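Local coordinates for protein succinate-semialdehyde dehydrogenase (Synechococcus sp., PDB 4ITA) that probably oxidises succinic semialdehyde to succinate with NADP+ as cofactor, as a dimeric member of the aldehyde dehydrogenase family, at residues Phe67-Lys77 against Met130-Gln138; Leu375-Asn383 against Glu400-Asp409. One frame throughout, in Å; residues are numbered along the deposited sequence.

Contact 1 of 2, residues Phe67-Lys77 against Met130-Gln138; sequences FAEIMTTEMGK and MPWNFPFWQ. With NDP (NADPH dihydro-nicotinamide-adenine-dinucleotide phosphate), chain C; EDO (1,2-ethanediol), chain R.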
loop_
_atom_site.group_PDB
_atom_site.type_symbol
_atom_site.label_atom_id
_atom_site.label_comp_id
_atom_site.label_asym_id
_atom_site.label_seq_id
_atom_site.Cartn_x
_atom_site.Cartn_y
_atom_site.Cartn_z
ATOM N N PHE A 67 -16.938 -4.831 -29.444
ATOM C CA PHE A 67 -16.104 -5.210 -28.317
ATOM C C PHE A 67 -16.842 -6.200 -27.429
ATOM O O PHE A 67 -16.255 -7.159 -26.937
ATOM C CB PHE A 67 -15.658 -3.986 -27.521
ATOM C CG PHE A 67 -14.785 -3.051 -28.306
ATOM C CD1 PHE A 67 -13.721 -3.540 -29.054
ATOM C CD2 PHE A 67 -15.048 -1.688 -28.320
ATOM C CE1 PHE A 67 -12.916 -2.679 -29.792
ATOM C CE2 PHE A 67 -14.258 -0.822 -29.056
ATOM C CZ PHE A 67 -13.191 -1.317 -29.796
ATOM N N ALA A 68 -18.137 -5.968 -27.243
ATOM C CA ALA A 68 -18.951 -6.874 -26.442
ATOM C C ALA A 68 -18.953 -8.286 -27.020
ATOM O O ALA A 68 -18.921 -9.267 -26.277
ATOM C CB ALA A 68 -20.367 -6.339 -26.325
ATOM N N GLU A 69 -18.977 -8.397 -28.345
ATOM C CA GLU A 69 -18.981 -9.711 -28.982
ATOM C C GLU A 69 -17.699 -10.468 -28.676
ATOM O O GLU A 69 -17.706 -11.695 -28.513
ATOM C CB GLU A 69 -19.177 -9.591 -30.496
ATOM C CG GLU A 69 -19.333 -10.930 -31.197
ATOM C CD GLU A 69 -19.670 -10.790 -32.670
ATOM O OE1 GLU A 69 -19.430 -9.704 -33.237
ATOM O OE2 GLU A 69 -20.175 -11.770 -33.255
ATOM N N ILE A 70 -16.585 -9.744 -28.585
ATOM C CA ILE A 70 -15.318 -10.390 -28.253
ATOM C C ILE A 70 -15.400 -10.966 -26.842
ATOM O O ILE A 70 -15.024 -12.121 -26.621
ATOM C CB ILE A 70 -14.119 -9.424 -28.345
ATOM C CG1 ILE A 70 -14.024 -8.797 -29.739
ATOM C CG2 ILE A 70 -12.825 -10.153 -28.010
ATOM C CD1 ILE A 70 -12.966 -7.706 -29.825
ATOM N N MET A 71 -15.901 -10.164 -25.900
ATOM C CA MET A 71 -16.049 -10.599 -24.506
ATOM C C MET A 71 -16.927 -11.840 -24.407
ATOM O O MET A 71 -16.557 -12.834 -23.778
ATOM C CB MET A 71 -16.640 -9.483 -23.629
ATOM C CG MET A 71 -15.796 -8.203 -23.522
ATOM S SD MET A 71 -16.461 -6.971 -22.353
ATOM C CE MET A 71 -16.590 -5.520 -23.418
ATOM N N THR A 72 -18.104 -11.781 -25.019
ATOM C CA THR A 72 -19.042 -12.899 -24.989
ATOM C C THR A 72 -18.452 -14.162 -25.604
ATOM O O THR A 72 -18.586 -15.250 -25.048
ATOM C CB THR A 72 -20.347 -12.514 -25.699
ATOM O OG1 THR A 72 -20.947 -11.420 -24.996
ATOM C CG2 THR A 72 -21.320 -13.688 -25.744
ATOM N N THR A 73 -17.782 -14.019 -26.742
ATOM C CA THR A 73 -17.179 -15.162 -27.405
ATOM C C THR A 73 -16.131 -15.837 -26.526
ATOM O O THR A 73 -16.077 -17.063 -26.440
ATOM C CB THR A 73 -16.523 -14.740 -28.727
ATOM O OG1 THR A 73 -17.533 -14.231 -29.605
ATOM C CG2 THR A 73 -15.809 -15.913 -29.391
ATOM N N GLU A 74 -15.291 -15.039 -25.873
ATOM C CA GLU A 74 -14.195 -15.609 -25.097
ATOM C C GLU A 74 -14.592 -16.128 -23.720
ATOM O O GLU A 74 -14.068 -17.145 -23.277
ATOM C CB GLU A 74 -13.038 -14.614 -24.951
ATOM C CG GLU A 74 -12.350 -14.274 -26.263
ATOM C CD GLU A 74 -10.964 -13.697 -26.062
ATOM O OE1 GLU A 74 -10.847 -12.644 -25.391
ATOM O OE2 GLU A 74 -9.999 -14.303 -26.579
ATOM N N MET A 75 -15.495 -15.431 -23.032
ATOM C CA MET A 75 -15.751 -15.780 -21.637
ATOM C C MET A 75 -17.220 -15.922 -21.235
ATOM O O MET A 75 -17.517 -16.165 -20.069
ATOM C CB MET A 75 -14.956 -14.878 -20.684
ATOM C CG MET A 75 -15.097 -13.376 -20.930
ATOM S SD MET A 75 -16.732 -12.667 -20.522
ATOM C CE MET A 75 -16.834 -13.060 -18.758
ATOM N N GLY A 76 -18.128 -15.776 -22.197
ATOM C CA GLY A 76 -19.501 -16.238 -22.025
ATOM C C GLY A 76 -20.513 -15.336 -21.338
ATOM O O GLY A 76 -21.670 -15.730 -21.178
ATOM N N LYS A 77 -20.118 -14.137 -20.922
ATOM C CA LYS A 77 -21.107 -13.220 -20.350
ATOM C C LYS A 77 -22.083 -12.774 -21.443
ATOM O O LYS A 77 -21.738 -12.796 -22.627
ATOM C CB LYS A 77 -20.441 -12.012 -19.677
ATOM C CG LYS A 77 -19.968 -10.927 -20.629
ATOM C CD LYS A 77 -19.185 -9.848 -19.885
ATOM C CE LYS A 77 -20.109 -8.956 -19.098
ATOM N NZ LYS A 77 -19.420 -8.332 -17.925
ATOM N N MET A 130 -4.775 -9.299 -14.445
ATOM C CA MET A 130 -6.230 -9.130 -14.490
ATOM C C MET A 130 -6.970 -10.437 -14.776
ATOM O O MET A 130 -6.409 -11.357 -15.360
ATOM C CB MET A 130 -6.600 -8.070 -15.532
ATOM C CG MET A 130 -6.162 -6.656 -15.135
ATOM S SD MET A 130 -7.077 -5.904 -13.743
ATOM C CE MET A 130 -5.735 -5.225 -12.764
ATOM N N PRO A 131 -8.243 -10.524 -14.358
ATOM C CA PRO A 131 -9.031 -11.748 -14.526
ATOM C C PRO A 131 -9.995 -11.705 -15.716
ATOM O O PRO A 131 -10.272 -10.637 -16.269
ATOM C CB PRO A 131 -9.828 -11.802 -13.226
ATOM C CG PRO A 131 -10.156 -10.374 -12.994
ATOM C CD PRO A 131 -8.920 -9.582 -13.443
ATOM N N TRP A 132 -10.529 -12.867 -16.089
ATOM C CA TRP A 132 -11.407 -12.940 -17.245
ATOM C C TRP A 132 -12.825 -12.426 -16.989
ATOM O O TRP A 132 -13.574 -12.256 -17.939
ATOM C CB TRP A 132 -11.457 -14.366 -17.822
ATOM C CG TRP A 132 -11.722 -15.430 -16.790
ATOM C CD1 TRP A 132 -10.810 -16.306 -16.276
ATOM C CD2 TRP A 132 -12.972 -15.727 -16.141
ATOM N NE1 TRP A 132 -11.408 -17.128 -15.357
ATOM C CE2 TRP A 132 -12.729 -16.790 -15.249
ATOM C CE3 TRP A 132 -14.265 -15.207 -16.235
ATOM C CZ2 TRP A 132 -13.736 -17.337 -14.446
ATOM C CZ3 TRP A 132 -15.265 -15.746 -15.422
ATOM C CH2 TRP A 132 -14.991 -16.799 -14.544
ATOM N N ASN A 133 -13.218 -12.190 -15.737
ATOM C CA ASN A 133 -14.650 -11.965 -15.489
ATOM C C ASN A 133 -15.205 -10.628 -15.972
ATOM O O ASN A 133 -16.359 -10.554 -16.391
ATOM C CB ASN A 133 -15.062 -12.293 -14.046
ATOM C CG ASN A 133 -14.546 -11.302 -13.036
ATOM O OD1 ASN A 133 -13.485 -10.696 -13.207
ATOM N ND2 ASN A 133 -15.302 -11.130 -11.957
ATOM N N PHE A 134 -14.384 -9.583 -15.929
ATOM C CA PHE A 134 -14.748 -8.298 -16.524
ATOM C C PHE A 134 -13.541 -7.883 -17.340
ATOM O O PHE A 134 -12.749 -7.039 -16.916
ATOM C CB PHE A 134 -15.093 -7.251 -15.459
ATOM C CG PHE A 134 -16.353 -7.559 -14.694
ATOM C CD1 PHE A 134 -16.298 -8.206 -13.469
ATOM C CD2 PHE A 134 -17.590 -7.204 -15.204
ATOM C CE1 PHE A 134 -17.465 -8.493 -12.761
ATOM C CE2 PHE A 134 -18.763 -7.487 -14.500
ATOM C CZ PHE A 134 -18.694 -8.134 -13.280
ATOM N N PRO A 135 -13.382 -8.503 -18.514
ATOM C CA PRO A 135 -12.104 -8.444 -19.230
ATOM C C PRO A 135 -11.772 -7.080 -19.827
ATOM O O PRO A 135 -10.607 -6.849 -20.152
ATOM C CB PRO A 135 -12.266 -9.509 -20.321
ATOM C CG PRO A 135 -13.748 -9.551 -20.576
ATOM C CD PRO A 135 -14.396 -9.294 -19.238
ATOM N N PHE A 136 -12.763 -6.199 -19.976
ATOM C CA PHE A 136 -12.508 -4.813 -20.379
ATOM C C PHE A 136 -12.510 -3.883 -19.170
ATOM O O PHE A 136 -11.553 -3.138 -18.948
ATOM C CB PHE A 136 -13.556 -4.330 -21.394
ATOM C CG PHE A 136 -13.198 -4.605 -22.834
ATOM C CD1 PHE A 136 -12.961 -5.903 -23.271
ATOM C CD2 PHE A 136 -13.133 -3.570 -23.757
ATOM C CE1 PHE A 136 -12.649 -6.159 -24.602
ATOM C CE2 PHE A 136 -12.822 -3.817 -25.087
ATOM C CZ PHE A 136 -12.575 -5.112 -25.507
ATOM N N TRP A 137 -13.585 -3.925 -18.388
ATOM C CA TRP A 137 -13.764 -2.992 -17.282
ATOM C C TRP A 137 -12.620 -3.011 -16.276
ATOM O O TRP A 137 -12.135 -1.962 -15.885
ATOM C CB TRP A 137 -15.120 -3.228 -16.590
ATOM C CG TRP A 137 -15.212 -2.698 -15.186
ATOM C CD1 TRP A 137 -15.297 -3.436 -14.039
ATOM C CD2 TRP A 137 -15.227 -1.327 -14.785
ATOM N NE1 TRP A 137 -15.361 -2.603 -12.949
ATOM C CE2 TRP A 137 -15.321 -1.301 -13.380
ATOM C CE3 TRP A 137 -15.177 -0.112 -15.478
ATOM C CZ2 TRP A 137 -15.361 -0.110 -12.653
ATOM C CZ3 TRP A 137 -15.214 1.072 -14.755
ATOM C CH2 TRP A 137 -15.300 1.062 -13.359
ATOM N N GLN A 138 -12.172 -4.186 -15.854
ATOM C CA GLN A 138 -11.114 -4.199 -14.845
ATOM C C GLN A 138 -9.813 -3.631 -15.394
ATOM O O GLN A 138 -9.028 -3.025 -14.655
ATOM C CB GLN A 138 -10.869 -5.602 -14.306
ATOM C CG GLN A 138 -12.112 -6.360 -13.886
ATOM C CD GLN A 138 -12.553 -6.002 -12.497
ATOM O OE1 GLN A 138 -11.922 -5.181 -11.841
ATOM N NE2 GLN A 138 -13.628 -6.623 -12.025
HETATM P PA NDP C . -7.218 -16.334 -10.970
HETATM O O1A NDP C . -6.586 -15.757 -9.736
HETATM O O2A NDP C . -7.076 -17.801 -11.268
HETATM O O5B NDP C . -6.658 -15.539 -12.240
HETATM C C5B NDP C . -6.614 -14.107 -12.286
HETATM C C4B NDP C . -5.355 -13.628 -13.004
HETATM O O4B NDP C . -4.212 -14.008 -12.233
HETATM C C3B NDP C . -5.150 -14.271 -14.370
HETATM O O3B NDP C . -4.461 -13.341 -15.217
HETATM C C2B NDP C . -4.234 -15.439 -14.057
HETATM O O2B NDP C . -3.459 -15.869 -15.167
HETATM C C1B NDP C . -3.332 -14.787 -13.046
HETATM N N9A NDP C . -2.647 -15.711 -12.129
HETATM C C8A NDP C . -3.119 -16.842 -11.569
HETATM N N7A NDP C . -2.186 -17.382 -10.750
HETATM C C5A NDP C . -1.115 -16.573 -10.771
HETATM C C6A NDP C . 0.217 -16.537 -10.146
HETATM N N6A NDP C . 0.588 -17.515 -9.295
HETATM N N1A NDP C . 1.023 -15.504 -10.455
HETATM C C2A NDP C . 0.660 -14.525 -11.294
HETATM N N3A NDP C . -0.532 -14.492 -11.907
HETATM C C4A NDP C . -1.429 -15.473 -11.677
HETATM O O3 NDP C . -8.770 -15.862 -10.856
HETATM P PN NDP C . -10.178 -16.530 -11.314
HETATM O O1N NDP C . -10.206 -18.017 -11.040
HETATM O O2N NDP C . -10.498 -15.998 -12.683
HETATM O O5D NDP C . -11.185 -15.837 -10.266
HETATM C C5D NDP C . -11.418 -14.436 -10.307
HETATM C C4D NDP C . -11.274 -13.852 -8.913
HETATM O O4D NDP C . -11.103 -12.430 -8.998
HETATM C C3D NDP C . -12.498 -14.075 -8.048
HETATM O O3D NDP C . -12.104 -14.442 -6.721
HETATM C C2D NDP C . -13.164 -12.714 -8.107
HETATM O O2D NDP C . -14.036 -12.531 -6.992
HETATM C C1D NDP C . -11.968 -11.784 -8.061
HETATM N N1N NDP C . -12.356 -10.441 -8.515
HETATM C C2N NDP C . -11.990 -9.356 -7.812
HETATM C C3N NDP C . -12.709 -8.168 -7.941
HETATM C C7N NDP C . -12.311 -6.927 -7.198
HETATM O O7N NDP C . -12.280 -5.864 -7.815
HETATM N N7N NDP C . -12.011 -6.998 -5.904
HETATM C C4N NDP C . -13.928 -8.092 -8.829
HETATM C C5N NDP C . -13.868 -9.142 -9.837
HETATM C C6N NDP C . -13.085 -10.276 -9.638
HETATM P P2B NDP C . -3.851 -17.178 -16.012
HETATM O O1X NDP C . -2.754 -17.230 -17.035
HETATM O O2X NDP C . -3.818 -18.343 -15.051
HETATM O O3X NDP C . -5.201 -16.956 -16.625
HETATM C C1 EDO R . -17.693 -5.347 -11.022
HETATM O O1 EDO R . -18.142 -3.996 -10.893
HETATM C C2 EDO R . -16.498 -5.564 -10.101
HETATM O O2 EDO R . -15.403 -4.737 -10.525
#

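Contact 2 of 2, residues Leu375-Asn383 against Glu400-Asp409; sequences LDQAIALAN and EQQRFIQELD. With EDO (1,2-ethanediol), chain L.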
loop_
_atom_site.group_PDB
_atom_site.type_symbol
_atom_site.label_atom_id
_atom_site.label_comp_id
_atom_site.label_asym_id
_atom_site.label_seq_id
_atom_site.Cartn_x
_atom_site.Cartn_y
_atom_site.Cartn_z
ATOM N N LEU A 375 -30.649 -8.325 14.780
ATOM C CA LEU A 375 -29.567 -7.546 14.200
ATOM C C LEU A 375 -28.168 -8.067 14.563
ATOM O O LEU A 375 -27.302 -8.184 13.690
ATOM C CB LEU A 375 -29.737 -6.090 14.632
ATOM C CG LEU A 375 -28.776 -5.066 14.049
ATOM C CD1 LEU A 375 -28.813 -5.121 12.547
ATOM C CD2 LEU A 375 -29.160 -3.683 14.531
ATOM N N ASP A 376 -27.940 -8.384 15.835
ATOM C CA ASP A 376 -26.632 -8.875 16.258
ATOM C C ASP A 376 -26.275 -10.161 15.517
ATOM O O ASP A 376 -25.142 -10.342 15.073
ATOM C CB ASP A 376 -26.573 -9.112 17.772
ATOM C CG ASP A 376 -26.454 -7.826 18.573
ATOM O OD1 ASP A 376 -26.359 -6.748 17.974
ATOM O OD2 ASP A 376 -26.449 -7.904 19.822
ATOM N N GLN A 377 -27.247 -11.053 15.376
ATOM C CA GLN A 377 -27.004 -12.329 14.707
ATOM C C GLN A 377 -26.731 -12.112 13.219
ATOM O O GLN A 377 -25.884 -12.771 12.631
ATOM C CB GLN A 377 -28.200 -13.261 14.902
ATOM C CG GLN A 377 -27.977 -14.684 14.425
ATOM C CD GLN A 377 -29.239 -15.533 14.530
ATOM O OE1 GLN A 377 -30.231 -15.117 15.129
ATOM N NE2 GLN A 377 -29.204 -16.724 13.941
ATOM N N ALA A 378 -27.445 -11.171 12.619
ATOM C CA ALA A 378 -27.243 -10.853 11.203
ATOM C C ALA A 378 -25.826 -10.350 10.937
ATOM O O ALA A 378 -25.169 -10.779 9.988
ATOM C CB ALA A 378 -28.246 -9.828 10.750
ATOM N N ILE A 379 -25.357 -9.439 11.777
ATOM C CA ILE A 379 -24.023 -8.878 11.619
ATOM C C ILE A 379 -22.944 -9.935 11.869
ATOM O O ILE A 379 -21.980 -10.048 11.109
ATOM C CB ILE A 379 -23.854 -7.641 12.528
ATOM C CG1 ILE A 379 -24.763 -6.519 12.018
ATOM C CG2 ILE A 379 -22.394 -7.197 12.577
ATOM C CD1 ILE A 379 -24.959 -5.368 12.986
ATOM N N ALA A 380 -23.113 -10.733 12.916
ATOM C CA ALA A 380 -22.147 -11.786 13.202
ATOM C C ALA A 380 -22.024 -12.761 12.032
ATOM O O ALA A 380 -20.919 -13.143 11.635
ATOM C CB ALA A 380 -22.518 -12.525 14.484
ATOM N N LEU A 381 -23.159 -13.179 11.477
ATOM C CA LEU A 381 -23.130 -14.135 10.385
ATOM C C LEU A 381 -22.550 -13.493 9.132
ATOM O O LEU A 381 -21.756 -14.106 8.413
ATOM C CB LEU A 381 -24.534 -14.686 10.115
ATOM C CG LEU A 381 -24.665 -15.701 8.981
ATOM C CD1 LEU A 381 -23.744 -16.881 9.213
ATOM C CD2 LEU A 381 -26.100 -16.169 8.882
ATOM N N ALA A 382 -22.946 -12.251 8.879
ATOM C CA ALA A 382 -22.440 -11.519 7.719
ATOM C C ALA A 382 -20.918 -11.433 7.722
ATOM O O ALA A 382 -20.274 -11.532 6.671
ATOM C CB ALA A 382 -23.046 -10.133 7.659
ATOM N N ASN A 383 -20.341 -11.262 8.906
ATOM C CA ASN A 383 -18.898 -11.090 9.035
ATOM C C ASN A 383 -18.121 -12.394 9.213
ATOM O O ASN A 383 -16.892 -12.378 9.229
ATOM C CB ASN A 383 -18.570 -10.164 10.212
ATOM C CG ASN A 383 -18.997 -8.735 9.973
ATOM O OD1 ASN A 383 -19.158 -8.307 8.832
ATOM N ND2 ASN A 383 -19.162 -7.979 11.055
ATOM N N GLU A 400 -31.000 0.680 12.545
ATOM C CA GLU A 400 -30.460 -0.516 11.907
ATOM C C GLU A 400 -29.506 -0.144 10.774
ATOM O O GLU A 400 -28.438 -0.737 10.649
ATOM C CB GLU A 400 -31.579 -1.419 11.374
ATOM C CG GLU A 400 -32.447 -2.017 12.461
ATOM C CD GLU A 400 -33.473 -3.005 11.931
ATOM O OE1 GLU A 400 -33.788 -2.968 10.717
ATOM O OE2 GLU A 400 -33.964 -3.827 12.736
ATOM N N GLN A 401 -29.896 0.826 9.949
ATOM C CA GLN A 401 -29.042 1.265 8.843
ATOM C C GLN A 401 -27.664 1.669 9.347
ATOM O O GLN A 401 -26.644 1.262 8.787
ATOM C CB GLN A 401 -29.678 2.432 8.085
ATOM C CG GLN A 401 -30.969 2.078 7.384
ATOM C CD GLN A 401 -31.633 3.278 6.747
ATOM O OE1 GLN A 401 -31.385 4.424 7.140
ATOM N NE2 GLN A 401 -32.502 3.025 5.775
ATOM N N GLN A 402 -27.634 2.455 10.417
ATOM C CA GLN A 402 -26.361 2.917 10.960
ATOM C C GLN A 402 -25.522 1.780 11.531
ATOM O O GLN A 402 -24.305 1.749 11.341
ATOM C CB GLN A 402 -26.575 4.033 11.983
ATOM C CG GLN A 402 -27.047 5.345 11.346
ATOM C CD GLN A 402 -26.133 5.819 10.213
ATOM O OE1 GLN A 402 -24.923 5.951 10.394
ATOM N NE2 GLN A 402 -26.717 6.079 9.043
ATOM N N ARG A 403 -26.154 0.832 12.210
ATOM C CA ARG A 403 -25.406 -0.310 12.724
ATOM C C ARG A 403 -24.827 -1.166 11.598
ATOM O O ARG A 403 -23.682 -1.613 11.693
ATOM C CB ARG A 403 -26.248 -1.153 13.684
ATOM C CG ARG A 403 -26.425 -0.507 15.056
ATOM C CD ARG A 403 -26.778 -1.538 16.123
ATOM N NE ARG A 403 -25.749 -2.566 16.266
ATOM C CZ ARG A 403 -25.949 -3.755 16.829
ATOM N NH1 ARG A 403 -27.147 -4.076 17.297
ATOM N NH2 ARG A 403 -24.956 -4.630 16.914
ATOM N N PHE A 404 -25.602 -1.389 10.538
ATOM C CA PHE A 404 -25.094 -2.129 9.387
ATOM C C PHE A 404 -23.906 -1.397 8.750
ATOM O O PHE A 404 -22.869 -2.010 8.470
ATOM C CB PHE A 404 -26.197 -2.341 8.343
ATOM C CG PHE A 404 -27.148 -3.472 8.660
ATOM C CD1 PHE A 404 -26.678 -4.749 8.947
ATOM C CD2 PHE A 404 -28.526 -3.265 8.632
ATOM C CE1 PHE A 404 -27.567 -5.795 9.219
ATOM C CE2 PHE A 404 -29.411 -4.305 8.897
ATOM C CZ PHE A 404 -28.931 -5.569 9.191
ATOM N N ILE A 405 -24.060 -0.094 8.515
ATOM C CA ILE A 405 -22.978 0.715 7.949
ATOM C C ILE A 405 -21.717 0.628 8.804
ATOM O O ILE A 405 -20.615 0.437 8.290
ATOM C CB ILE A 405 -23.411 2.189 7.794
ATOM C CG1 ILE A 405 -24.448 2.315 6.681
ATOM C CG2 ILE A 405 -22.206 3.085 7.512
ATOM C CD1 ILE A 405 -25.179 3.643 6.660
ATOM N N GLN A 406 -21.878 0.751 10.114
ATOM C CA GLN A 406 -20.735 0.802 11.010
ATOM C C GLN A 406 -20.080 -0.557 11.224
ATOM O O GLN A 406 -18.854 -0.657 11.318
ATOM C CB GLN A 406 -21.150 1.405 12.358
ATOM C CG GLN A 406 -21.501 2.883 12.273
ATOM C CD GLN A 406 -20.306 3.748 11.925
ATOM O OE1 GLN A 406 -19.220 3.569 12.475
ATOM N NE2 GLN A 406 -20.496 4.684 10.998
ATOM N N GLU A 407 -20.888 -1.608 11.294
ATOM C CA GLU A 407 -20.409 -2.881 11.817
ATOM C C GLU A 407 -20.186 -4.001 10.808
ATOM O O GLU A 407 -19.560 -5.002 11.147
ATOM C CB GLU A 407 -21.318 -3.365 12.950
ATOM C CG GLU A 407 -21.400 -2.393 14.114
ATOM C CD GLU A 407 -22.405 -2.816 15.168
ATOM O OE1 GLU A 407 -22.553 -4.034 15.399
ATOM O OE2 GLU A 407 -23.044 -1.916 15.756
ATOM N N LEU A 408 -20.689 -3.857 9.583
ATOM C CA LEU A 408 -20.372 -4.847 8.555
ATOM C C LEU A 408 -18.910 -4.683 8.147
ATOM O O LEU A 408 -18.473 -3.581 7.796
ATOM C CB LEU A 408 -21.308 -4.715 7.352
ATOM C CG LEU A 408 -22.751 -5.129 7.647
ATOM C CD1 LEU A 408 -23.709 -4.676 6.548
ATOM C CD2 LEU A 408 -22.836 -6.633 7.858
ATOM N N ASP A 409 -18.161 -5.781 8.223
ATOM C CA ASP A 409 -16.722 -5.770 7.982
ATOM C C ASP A 409 -16.432 -5.937 6.497
ATOM O O ASP A 409 -16.118 -7.036 6.026
ATOM C CB ASP A 409 -16.031 -6.891 8.774
ATOM C CG ASP A 409 -15.892 -6.581 10.257
ATOM O OD1 ASP A 409 -15.967 -5.398 10.641
ATOM O OD2 ASP A 409 -15.680 -7.538 11.036
HETATM C C1 EDO L . -29.538 -10.128 21.495
HETATM O O1 EDO L . -29.262 -10.118 20.089
HETATM C C2 EDO L . -28.500 -9.265 22.193
HETATM O O2 EDO L . -27.195 -9.631 21.726
#

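Contact 1 of 2, residues Phe67-Lys77 against Met130-Gln138
M71 and M75, one turn apart on helix 64-75, lie against the segment 130-138, with CA-CA spacings of 6.9 Å from M71 to P135 and 6.8 Å from M75 to W132. G76 leaves the helical conformation with positive phi, and K77, just beyond, points toward the loop. The ring of F136 carries most of the apolar contact: the methyl CE of M71 sits over one face of it, 3.8 Å from the centroid and 23° off the normal, a CH-pi contact, while M71 SD stands obliquely to the same ring. On the far rim, F136 CE2 meets F67 CB at 3.7 Å, and the two phenyl planes are inclined by 40°. P135 CG touches both M71 CG and M75 CG. With all three side-chain torsions of M75 near +60°, its chain curls back and brings CE to 3.5 Å from both W132 O and N133 O, at the edge of the indole of W132. K77 NZ approaches the F134 ring obliquely, 3.5 Å from CD2, but its salt bridge is to E85. An alanine in place of F136 would probably leave the M71 methyl and F67 without their shared aromatic surface and open a gap beside the helix. The other side of the loop serves the cofactor: M130 O accepts a hydrogen bond from the ribose O3B of NADPH at 2.8 Å, and N133 ND2, bonded to Q262 O, lies beside the nicotinamide ring. Apolar contacts thus back a loop that turns M130 O and the side chain of N133 to NADPH.

Contact 2 of 2, residues Leu375-Asn383 against Glu400-Asp409
R403 reaches from its helix across to L375 and D376 at the start of helix 375-383. Its CB lies 3.9 Å from L375 CD2, and CD comes closer to the same methyl. A bend at chi3 (60°) then turns the guanidinium so that L375 CG and I379 CD1 lie over it. NE bonds E407 OE2 on the syn side, and NH2 bonds E407 OE1, a side-on pairing one turn along the same helix. At the end of the group, NH1 and NH2 both grip D376 OD1, NH2 at 2.8 Å, in the guanidinium plane, with the carboxylate turned 78° to it. The arginine thus probably offsets two acids whose oxygens, D376 OD1 and E407 OE1, stay 5.3 Å apart. The helices run at 24°, 10.9 Å between axes; each belongs to a beta-alpha-beta crossover, and both pack on the parallel strands of the seven-stranded sheet. Beneath the salt bridges, L375 CD1 rests over one face of the F404 ring, 3.8 Å from its centroid, and A378 CB faces its edge. A382 CB touches L408 CD2. N383 ND2 donates to E407 O at 3.0 Å, while its OD1 receives D409 N at 2.8 Å from above the carbonyl plane.

Overall arrangement
From the N terminus, contact 1 comes first: helix 64-75 is joined to the loop leading into helix 137-149 across 52 residues that include helix 79-103 and strand 115-129. It ties an early helix to the cofactor-binding part of the fold, where the eight-stranded mixed sheet lies. The chain adds further strands to that sheet and lays down five of the seven-stranded sheet before contact 2, whose shorter loop of 16 residues holds strand 390-394; strand 412-415 follows. The two loops are in series and neither nest nor cross. The centres of contacts 1 and 2 are about 34 Å apart, on opposite sides of the chain's centre; at contact 2, the second subunit packs against helix 398-407.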